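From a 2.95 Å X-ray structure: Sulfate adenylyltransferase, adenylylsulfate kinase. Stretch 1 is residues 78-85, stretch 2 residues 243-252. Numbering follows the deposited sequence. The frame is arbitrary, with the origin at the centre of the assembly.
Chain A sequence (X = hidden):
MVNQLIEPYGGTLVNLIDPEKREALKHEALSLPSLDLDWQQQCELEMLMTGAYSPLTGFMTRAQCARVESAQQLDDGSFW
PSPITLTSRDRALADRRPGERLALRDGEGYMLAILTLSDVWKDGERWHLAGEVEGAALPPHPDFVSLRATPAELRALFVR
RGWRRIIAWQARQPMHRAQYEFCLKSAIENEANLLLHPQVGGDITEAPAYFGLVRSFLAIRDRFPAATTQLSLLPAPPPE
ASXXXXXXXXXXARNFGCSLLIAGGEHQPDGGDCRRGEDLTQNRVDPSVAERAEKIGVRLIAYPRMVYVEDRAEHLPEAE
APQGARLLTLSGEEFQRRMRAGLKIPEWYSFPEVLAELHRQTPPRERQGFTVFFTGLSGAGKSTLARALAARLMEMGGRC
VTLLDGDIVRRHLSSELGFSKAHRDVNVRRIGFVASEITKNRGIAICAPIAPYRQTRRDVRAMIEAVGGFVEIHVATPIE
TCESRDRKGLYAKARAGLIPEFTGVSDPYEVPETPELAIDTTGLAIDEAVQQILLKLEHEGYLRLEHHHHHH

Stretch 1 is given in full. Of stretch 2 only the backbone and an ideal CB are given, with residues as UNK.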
ATOM      1  N   SER A  78      32.404 -53.272  13.110  1.00 74.66           N
ATOM      2  CA  SER A  78      31.684 -52.035  13.393  1.00 55.21           C
ATOM      3  C   SER A  78      30.510 -51.894  12.443  1.00 63.77           C
ATOM      4  O   SER A  78      30.484 -52.462  11.329  1.00 58.49           O
ATOM      5  CB  SER A  78      32.612 -50.828  13.241  1.00 64.16           C
ATOM      6  OG  SER A  78      33.470 -50.970  12.112  1.00 80.33           O
ATOM      7  N   PHE A  79      29.522 -51.124  12.864  1.00 54.18           N
ATOM      8  CA  PHE A  79      28.324 -51.058  12.054  1.00 59.98           C
ATOM      9  C   PHE A  79      28.480 -50.149  10.819  1.00 57.78           C
ATOM     10  O   PHE A  79      28.969 -49.037  10.938  1.00 50.82           O
ATOM     11  CB  PHE A  79      27.108 -50.637  12.902  1.00 51.48           C
ATOM     12  CG  PHE A  79      25.936 -50.259  12.067  1.00 60.00           C
ATOM     13  CD1 PHE A  79      25.138 -51.224  11.477  1.00 47.65           C
ATOM     14  CD2 PHE A  79      25.697 -48.937  11.785  1.00 58.92           C
ATOM     15  CE1 PHE A  79      24.110 -50.867  10.681  1.00 54.95           C
ATOM     16  CE2 PHE A  79      24.673 -48.585  10.970  1.00 60.76           C
ATOM     17  CZ  PHE A  79      23.875 -49.547  10.422  1.00 59.79           C
ATOM     18  N   TRP A  80      28.049 -50.601   9.643  1.00 46.18           N
ATOM     19  CA  TRP A  80      28.024 -49.704   8.502  1.00 54.63           C
ATOM     20  C   TRP A  80      26.959 -50.063   7.490  1.00 52.82           C
ATOM     21  O   TRP A  80      27.046 -51.105   6.853  1.00 48.38           O
ATOM     22  CB  TRP A  80      29.402 -49.622   7.819  1.00 54.91           C
ATOM     23  CG  TRP A  80      29.415 -48.585   6.739  1.00 55.34           C
ATOM     24  CD1 TRP A  80      28.976 -48.738   5.457  1.00 41.16           C
ATOM     25  CD2 TRP A  80      29.830 -47.216   6.866  1.00 51.54           C
ATOM     26  NE1 TRP A  80      29.119 -47.564   4.772  1.00 43.40           N
ATOM     27  CE2 TRP A  80      29.628 -46.608   5.611  1.00 53.43           C
ATOM     28  CE3 TRP A  80      30.349 -46.448   7.919  1.00 37.50           C
ATOM     29  CZ2 TRP A  80      29.924 -45.272   5.374  1.00 38.96           C
ATOM     30  CZ3 TRP A  80      30.648 -45.129   7.682  1.00 42.13           C
ATOM     31  CH2 TRP A  80      30.436 -44.551   6.413  1.00 46.62           C
ATOM     32  N   PRO A  81      25.981 -49.162   7.310  1.00 63.79           N
ATOM     33  CA  PRO A  81      24.743 -49.461   6.568  1.00 66.96           C
ATOM     34  C   PRO A  81      24.934 -49.798   5.086  1.00 63.68           C
ATOM     35  O   PRO A  81      24.285 -50.730   4.593  1.00 64.04           O
ATOM     36  CB  PRO A  81      23.933 -48.158   6.712  1.00 58.40           C
ATOM     37  CG  PRO A  81      25.002 -47.100   6.981  1.00 64.80           C
ATOM     38  CD  PRO A  81      25.961 -47.802   7.885  1.00 53.51           C
ATOM     39  N   SER A  82      25.796 -49.063   4.390  1.00 57.84           N
ATOM     40  CA  SER A  82      25.735 -49.069   2.928  1.00 61.40           C
ATOM     41  C   SER A  82      27.095 -48.981   2.191  1.00 59.39           C
ATOM     42  O   SER A  82      27.983 -48.233   2.589  1.00 65.53           O
ATOM     43  CB  SER A  82      24.770 -47.958   2.474  1.00 50.66           C
ATOM     44  OG  SER A  82      24.468 -48.056   1.097  1.00 57.11           O
ATOM     45  N   PRO A  83      27.257 -49.742   1.103  1.00 47.09           N
ATOM     46  CA  PRO A  83      28.486 -49.748   0.296  1.00 60.20           C
ATOM     47  C   PRO A  83      28.926 -48.382  -0.244  1.00 53.37           C
ATOM     48  O   PRO A  83      28.203 -47.781  -1.070  1.00 59.47           O
ATOM     49  CB  PRO A  83      28.120 -50.653  -0.886  1.00 52.95           C
ATOM     50  CG  PRO A  83      27.067 -51.488  -0.393  1.00 55.36           C
ATOM     51  CD  PRO A  83      26.245 -50.631   0.537  1.00 52.06           C
ATOM     52  N   ILE A  84      30.100 -47.917   0.193  1.00 49.74           N
ATOM     53  CA  ILE A  84      30.725 -46.744  -0.433  1.00 50.57           C
ATOM     54  C   ILE A  84      31.664 -47.195  -1.533  1.00 51.52           C
ATOM     55  O   ILE A  84      32.631 -47.894  -1.284  1.00 50.47           O
ATOM     56  CB  ILE A  84      31.504 -45.870   0.542  1.00 46.99           C
ATOM     57  CG1 ILE A  84      30.677 -45.575   1.797  1.00 44.40           C
ATOM     58  CG2 ILE A  84      31.898 -44.585  -0.167  1.00 51.01           C
ATOM     59  CD1 ILE A  84      29.360 -44.868   1.507  1.00 42.68           C
ATOM     60  N   THR A  85      31.364 -46.805  -2.762  1.00 58.90           N
ATOM     61  CA  THR A  85      32.122 -47.314  -3.881  1.00 52.03           C
ATOM     62  C   THR A  85      32.221 -46.282  -5.009  1.00 67.14           C
ATOM     63  O   THR A  85      31.309 -45.446  -5.184  1.00 65.45           O
ATOM     64  CB  THR A  85      31.528 -48.654  -4.370  1.00 54.73           C
ATOM     65  OG1 THR A  85      32.467 -49.323  -5.216  1.00 75.56           O
ATOM     66  CG2 THR A  85      30.245 -48.428  -5.111  1.00 42.46           C
ATOM     67  N   UNK A 243      16.584 -47.692   4.091  1.00 56.66           N
ATOM     68  CA  UNK A 243      16.827 -47.649   5.508  1.00 60.57           C
ATOM     69  C   UNK A 243      18.297 -47.671   5.771  1.00 65.38           C
ATOM     70  O   UNK A 243      18.774 -47.118   6.736  1.00 49.90           O
ATOM     71  CB  UNK A 243      16.133 -48.810   6.223  1.00 60.57           C
ATOM     72  N   UNK A 244      19.024 -48.337   4.894  1.00 70.03           N
ATOM     73  CA  UNK A 244      20.453 -48.364   5.002  1.00 62.37           C
ATOM     74  C   UNK A 244      20.782 -46.944   4.732  1.00 60.45           C
ATOM     75  O   UNK A 244      21.492 -46.310   5.471  1.00 54.97           O
ATOM     76  CB  UNK A 244      21.144 -49.352   4.060  1.00 62.37           C
ATOM     77  N   UNK A 245      20.214 -46.436   3.662  1.00 51.06           N
ATOM     78  CA  UNK A 245      20.471 -45.090   3.248  1.00 50.81           C
ATOM     79  C   UNK A 245      20.137 -44.110   4.328  1.00 44.32           C
ATOM     80  O   UNK A 245      20.835 -43.159   4.543  1.00 46.27           O
ATOM     81  CB  UNK A 245      19.687 -44.763   1.976  1.00 50.81           C
ATOM     82  N   UNK A 246      19.039 -44.324   4.997  1.00 47.34           N
ATOM     83  CA  UNK A 246      18.634 -43.372   5.977  1.00 49.24           C
ATOM     84  C   UNK A 246      19.623 -43.447   7.087  1.00 50.35           C
ATOM     85  O   UNK A 246      19.920 -42.465   7.722  1.00 49.69           O
ATOM     86  CB  UNK A 246      17.205 -43.618   6.466  1.00 49.24           C
ATOM     87  N   UNK A 247      20.135 -44.642   7.316  1.00 52.42           N
ATOM     88  CA  UNK A 247      21.154 -44.875   8.337  1.00 56.26           C
ATOM     89  C   UNK A 247      22.515 -44.263   7.985  1.00 51.21           C
ATOM     90  O   UNK A 247      23.310 -43.939   8.870  1.00 43.69           O
ATOM     91  CB  UNK A 247      21.316 -46.380   8.562  1.00 56.26           C
ATOM     92  N   UNK A 248      22.781 -44.112   6.691  1.00 50.90           N
ATOM     93  CA  UNK A 248      24.012 -43.493   6.242  1.00 41.55           C
ATOM     94  C   UNK A 248      23.917 -42.014   6.579  1.00 49.67           C
ATOM     95  O   UNK A 248      24.861 -41.435   7.142  1.00 47.91           O
ATOM     96  CB  UNK A 248      24.248 -43.718   4.747  1.00 41.55           C
ATOM     97  N   UNK A 249      22.774 -41.414   6.239  0.50 44.75           N
ATOM     98  CA  UNK A 249      22.594 -39.986   6.399  0.50 39.29           C
ATOM     99  C   UNK A 249      22.753 -39.631   7.861  0.50 43.36           C
ATOM    100  O   UNK A 249      23.345 -38.610   8.210  0.50 41.03           O
ATOM    101  CB  UNK A 249      21.230 -39.537   5.872  0.50 39.29           C
ATOM    102  N   UNK A 250      22.245 -40.511   8.715  1.00 49.25           N
ATOM    103  CA  UNK A 250      22.433 -40.406  10.167  1.00 46.63           C
ATOM    104  C   UNK A 250      23.908 -40.400  10.531  1.00 46.57           C
ATOM    105  O   UNK A 250      24.315 -39.719  11.475  1.00 38.95           O
ATOM    106  CB  UNK A 250      21.725 -41.557  10.884  1.00 46.63           C
ATOM    107  N   UNK A 251      24.707 -41.184   9.800  1.00 42.30           N
ATOM    108  CA  UNK A 251      26.139 -41.247  10.060  1.00 43.77           C
ATOM    109  C   UNK A 251      26.823 -40.000   9.589  1.00 48.48           C
ATOM    110  O   UNK A 251      27.662 -39.462  10.304  1.00 45.70           O
ATOM    111  CB  UNK A 251      26.763 -42.471   9.387  1.00 43.77           C
ATOM    112  N   UNK A 252      26.475 -39.517   8.404  1.00 39.23           N
ATOM    113  CA  UNK A 252      27.097 -38.277   7.975  1.00 39.37           C
ATOM    114  C   UNK A 252      26.597 -37.133   8.847  1.00 43.07           C
ATOM    115  O   UNK A 252      27.342 -36.198   9.141  1.00 41.63           O
ATOM    116  CB  UNK A 252      26.807 -38.003   6.498  1.00 39.37           C
TER

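Stretch 1 is a segment without regular helix or strand whose Phe-79, Trp-80, Pro-81 and Ile-84 offer an almost wholly apolar surface; in stretch 2, residues 244-252 are helical. No hydrogen bond joins them, so packing must do the work.

At position 243 the phi/psi of -107/-31 demands no special residue, and an ideal CB would meet nothing of stretch 1 within 5.5 Å, so many side chains would fit. The residue is Gly-243, whose O accepts a backbone hydrogen bond from N of position 247, at 2.9 Å.

At 244 the CA-to-CB bond points toward stretch 1, and the ideal CB lies 3.5 Å from Pro-81 O and 4.2 Å from Ser-82 CB. The backbones are close here, with Pro-81 CA and the CA of 244 4.7 Å apart. A small residue would suit, as would a long one able to turn out of the crowded place. Arg-244 does the latter: its CB packs 4.2 Å from Ser-82 CB, while the rest of the chain leads away and NH1 is hydrogen-bonded to a residue just before or after one of the stretches. Its backbone O lies 3.3 Å from Pro-81 CB. The same atom, Arg-244 O, accepts the helical hydrogen bond from the backbone N of 248, at 2.8 Å.

Positions 245 and 246 point away, and stretch 1 sets no requirement on either beyond compatibility with a helix. They are Ala-245 and Leu-246.

Position 247 is aimed at stretch 1, its ideal CB 3.7 Å from Pro-81 CB and 4.5 Å from Phe-79 CZ. With a proline ring and an aromatic ring so near, and no polar partner, leucine, isoleucine, methionine or valine would be reasonable. Leu-247, with chi1 m and chi2 t, brings CD1 to 4.0 Å from Phe-79 CZ, while its CB rests 3.7 Å from Pro-81 CB.

Position 248 points sideways, its ideal CB 4.1 Å from Pro-81 CG. Trp-80 and Ile-84 lie farther off, so a branched or flexible apolar chain is needed to reach them; leucine or methionine would serve. In Leu-248 the two methyls part: CD2 comes 3.9 Å from Trp-80 CZ2, and CD1 4.1 Å from Ile-84 CD1. The indole NH makes no call on this residue, since Trp-80 NE1 donates to Ser-82 O at 2.6 Å.

Positions 249 and 250 are out of reach of stretch 1, so it sets no requirement, and any residue that tolerates a helix would do. They are Arg-249, whose NE is hydrogen-bonded elsewhere in the structure, and Ala-250.

At 251 CA-to-CB again points toward stretch 1, but the ideal CB is still 5.0 Å from Trp-80 CZ3. An apolar chain of some length would bridge that gap, with isoleucine, leucine and methionine all plausible. Ile-251 extends CD1 to 3.6 Å from Pro-81 CD, 4.1 Å from Trp-80 CE3 and 4.5 Å from Phe-79 CE2, so one methyl lies against the Pro-81 and Trp-80 rings and just reaches that of Phe-79.

Position 252 points sideways, and the ideal CB has nothing of stretch 1 within 5.5 Å, so many helix-compatible residues would do; it is Val-252, and the helix continues beyond it.

Stretch 2 (243-252) GRALLLRAIV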
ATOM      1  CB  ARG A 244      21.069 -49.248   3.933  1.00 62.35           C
ATOM      2  CG  ARG A 244      20.345 -50.505   3.715  1.00 69.30           C
ATOM      3  CD  ARG A 244      18.905 -50.171   3.528  1.00 88.45           C
ATOM      4  NE  ARG A 244      18.029 -51.165   4.112  1.00100.99           N
ATOM      5  CZ  ARG A 244      17.161 -51.872   3.413  1.00111.84           C
ATOM      6  NH1 ARG A 244      17.057 -51.683   2.114  1.00 95.80           N
ATOM      7  NH2 ARG A 244      16.406 -52.772   4.008  1.00108.83           N
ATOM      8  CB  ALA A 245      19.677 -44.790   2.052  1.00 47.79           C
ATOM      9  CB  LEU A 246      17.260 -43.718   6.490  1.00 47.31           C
ATOM     10  CG  LEU A 246      16.653 -42.569   7.261  1.00 53.47           C
ATOM     11  CD1 LEU A 246      15.951 -43.110   8.435  1.00 47.99           C
ATOM     12  CD2 LEU A 246      17.756 -41.690   7.699  1.00 43.55           C
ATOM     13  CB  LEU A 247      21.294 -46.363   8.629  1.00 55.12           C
ATOM     14  CG  LEU A 247      20.174 -46.937   9.490  1.00 58.01           C
ATOM     15  CD1 LEU A 247      20.158 -48.452   9.421  1.00 58.88           C
ATOM     16  CD2 LEU A 247      20.329 -46.442  10.925  1.00 56.04           C
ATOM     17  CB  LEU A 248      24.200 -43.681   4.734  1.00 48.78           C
ATOM     18  CG  LEU A 248      25.628 -43.878   4.192  1.00 48.67           C
ATOM     19  CD1 LEU A 248      25.776 -43.434   2.738  1.00 29.20           C
ATOM     20  CD2 LEU A 248      26.633 -43.159   5.023  1.00 44.65           C
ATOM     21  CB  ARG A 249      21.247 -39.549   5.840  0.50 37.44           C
ATOM     22  CG  ARG A 249      21.247 -39.465   4.333  0.50 54.28           C
ATOM     23  CD  ARG A 249      19.852 -39.411   3.794  0.50 55.42           C
ATOM     24  NE  ARG A 249      19.089 -38.347   4.424  0.50 53.59           N
ATOM     25  CZ  ARG A 249      17.769 -38.359   4.525  0.50 57.61           C
ATOM     26  NH1 ARG A 249      17.089 -39.392   4.052  0.50 67.57           N
ATOM     27  NH2 ARG A 249      17.139 -37.352   5.107  0.50 59.34           N
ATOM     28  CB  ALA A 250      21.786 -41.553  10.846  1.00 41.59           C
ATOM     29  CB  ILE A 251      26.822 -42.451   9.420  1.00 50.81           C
ATOM     30  CG1 ILE A 251      26.199 -43.752   9.945  1.00 57.90           C
ATOM     31  CG2 ILE A 251      28.319 -42.413   9.708  1.00 50.57           C
ATOM     32  CD1 ILE A 251      27.064 -44.995   9.809  1.00 39.54           C
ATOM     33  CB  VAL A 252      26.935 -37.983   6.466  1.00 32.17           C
ATOM     34  CG1 VAL A 252      26.522 -39.240   5.696  1.00 30.54           C
ATOM     35  CG2 VAL A 252      25.976 -36.852   6.239  1.00 29.66           C
TER
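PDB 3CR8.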